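Local structure of TonB-dependent siderophore receptor (Pseudomonas aeruginosa 39016, 5NEC) at residues A[556-561]-A[580-585]. The protein probably takes up iron-siderophore complexes, and siderophore-drug conjugates, across the outer membrane, using energy passed on by TonB. Numbering follows the deposited sequence.
Sequences IFRTDK and RVDGVE. With C8E ((hydroxyethyloxy)tri(ethyloxy)octane), chain D.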
# COMPACT_ATOMS: atom_id res chain seq x y z
N ILE A 556 16.72 -15.49 -3.64
CA ILE A 556 16.66 -16.09 -2.31
C ILE A 556 17.23 -15.05 -1.38
O ILE A 556 18.11 -14.30 -1.78
CB ILE A 556 17.46 -17.41 -2.19
CG1 ILE A 556 18.96 -17.22 -2.46
CG2 ILE A 556 16.91 -18.44 -3.16
CD1 ILE A 556 19.80 -18.40 -2.02
N PHE A 557 16.73 -14.99 -0.15
CA PHE A 557 17.21 -13.98 0.79
C PHE A 557 17.05 -14.45 2.21
O PHE A 557 16.23 -15.33 2.50
CB PHE A 557 16.44 -12.65 0.59
CG PHE A 557 14.98 -12.80 0.80
CD1 PHE A 557 14.44 -12.63 2.07
CD2 PHE A 557 14.17 -13.21 -0.24
CE1 PHE A 557 13.10 -12.83 2.29
CE2 PHE A 557 12.82 -13.40 -0.04
CZ PHE A 557 12.27 -13.20 1.23
N ARG A 558 17.83 -13.84 3.09
CA ARG A 558 17.69 -14.00 4.53
C ARG A 558 17.69 -12.63 5.17
O ARG A 558 18.58 -11.82 4.91
CB ARG A 558 18.84 -14.83 5.10
CG ARG A 558 18.99 -14.67 6.61
CD ARG A 558 19.92 -15.69 7.23
NE ARG A 558 19.36 -17.03 7.18
CZ ARG A 558 19.96 -18.12 7.66
NH1 ARG A 558 21.17 -18.02 8.24
NH2 ARG A 558 19.36 -19.31 7.55
N THR A 559 16.71 -12.40 6.04
CA THR A 559 16.69 -11.23 6.90
C THR A 559 16.81 -11.67 8.37
O THR A 559 16.09 -12.56 8.81
CB THR A 559 15.39 -10.43 6.70
OG1 THR A 559 15.28 -10.08 5.32
CG2 THR A 559 15.39 -9.17 7.55
N ASP A 560 17.75 -11.06 9.10
CA ASP A 560 17.94 -11.31 10.54
C ASP A 560 17.73 -10.01 11.26
O ASP A 560 18.28 -8.99 10.85
CB ASP A 560 19.37 -11.81 10.85
CG ASP A 560 19.58 -13.28 10.53
OD1 ASP A 560 18.60 -14.05 10.38
OD2 ASP A 560 20.76 -13.68 10.44
N LYS A 561 16.95 -10.04 12.34
CA LYS A 561 16.65 -8.85 13.11
C LYS A 561 16.82 -9.10 14.60
O LYS A 561 16.27 -10.07 15.12
CB LYS A 561 15.24 -8.40 12.80
CG LYS A 561 14.89 -7.01 13.31
CD LYS A 561 13.65 -6.48 12.60
CE LYS A 561 13.85 -6.43 11.09
NZ LYS A 561 13.00 -5.40 10.42
N ARG A 580 13.93 -14.09 12.22
CA ARG A 580 14.53 -14.46 10.95
C ARG A 580 13.45 -14.70 9.91
O ARG A 580 12.45 -15.35 10.21
CB ARG A 580 15.39 -15.72 11.10
CG ARG A 580 16.16 -16.10 9.85
CD ARG A 580 16.67 -17.53 9.89
NE ARG A 580 17.31 -17.86 11.16
CZ ARG A 580 18.55 -17.52 11.53
NH1 ARG A 580 19.33 -16.81 10.73
NH2 ARG A 580 19.00 -17.89 12.72
N VAL A 581 13.66 -14.19 8.70
CA VAL A 581 12.85 -14.54 7.54
C VAL A 581 13.79 -15.01 6.44
O VAL A 581 14.67 -14.27 6.01
CB VAL A 581 12.02 -13.35 7.03
CG1 VAL A 581 11.13 -13.77 5.86
CG2 VAL A 581 11.19 -12.76 8.15
N ASP A 582 13.61 -16.26 6.01
CA ASP A 582 14.26 -16.80 4.82
C ASP A 582 13.20 -16.93 3.75
O ASP A 582 12.05 -17.31 4.04
CB ASP A 582 14.86 -18.19 5.10
CG ASP A 582 15.94 -18.17 6.17
OD1 ASP A 582 16.66 -17.15 6.32
OD2 ASP A 582 16.09 -19.19 6.89
N GLY A 583 13.55 -16.60 2.50
CA GLY A 583 12.59 -16.68 1.43
C GLY A 583 13.08 -16.83 0.02
O GLY A 583 14.27 -16.73 -0.26
N VAL A 584 12.11 -17.09 -0.86
CA VAL A 584 12.32 -17.26 -2.28
C VAL A 584 11.26 -16.47 -3.02
O VAL A 584 10.08 -16.53 -2.67
CB VAL A 584 12.20 -18.74 -2.71
CG1 VAL A 584 12.37 -18.88 -4.22
CG2 VAL A 584 13.19 -19.61 -1.94
N GLU A 585 11.68 -15.74 -4.05
CA GLU A 585 10.79 -14.92 -4.87
C GLU A 585 11.06 -15.22 -6.34
O GLU A 585 12.20 -15.24 -6.77
CB GLU A 585 11.01 -13.43 -4.55
CG GLU A 585 10.18 -12.95 -3.35
CD GLU A 585 10.69 -11.70 -2.63
OE1 GLU A 585 11.66 -11.04 -3.08
OE2 GLU A 585 10.11 -11.36 -1.56
C1 C8E D . 24.31 -15.93 9.08
C2 C8E D . 24.53 -16.69 7.79
C3 C8E D . 23.96 -15.95 6.57
C4 C8E D . 23.53 -16.90 5.45
C5 C8E D . 23.30 -16.16 4.12
C6 C8E D . 22.35 -16.89 3.16
C7 C8E D . 22.34 -16.24 1.78
C8 C8E D . 21.03 -16.44 1.02
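Gly583 lies under one face of the Phe557 ring: its CA sits 3.8 Å from the ring centroid, over the face, a CH-pi contact. The ring gets there because CG stands between the backbone N and carbonyl carbon (chi1 60°), folding it across the neighbouring strand; Gly583, with no side chain, lets the ring lie directly over its CA. Val581 CG1 meets the ring at its edge, at CE1, and Arg98 adds a cation-pi contact while also salt-bridging Glu585.

The Arg558 guanidinium receives Asp582 at its edge. Arg558 NE donates to the syn side of Asp582 OD1 at 2.8 Å, nearly straight at 167°. The bond from Arg558 NH2 to Asp582 OD2 is weak at 3.3 Å. The two planes are 22° apart, so the two-point pairing is somewhat twisted and uneven. Arg580 NH1 lies over one face of the Arg558 guanidinium, 3.3 Å from Arg558 NH1. These like charges are probably made tolerable by the carboxylates: Arg580 NH1 also salt-bridges Asp560 OD1 at 2.9 Å, its guanidinium steeply turned against that carboxylate. Carbons of the detergent C8E lie beside Arg558 and near Ile556 CD1.

Paired backbone bonds join Phe557 to Gly583 and Thr559 to Val581, the shortest being Thr559 N to Val581 O at 2.8 Å. The side chains alternate: Phe557, Thr559 and Val581 face the plug side, where Phe100 touches the last two, whereas Ile556, Arg558, Asp560, Arg580, Asp582 and Val584 take the outer side. This is an antiparallel pair of neighbouring strands in the 22-stranded, plug-filled beta-barrel of TonB-dependent receptors.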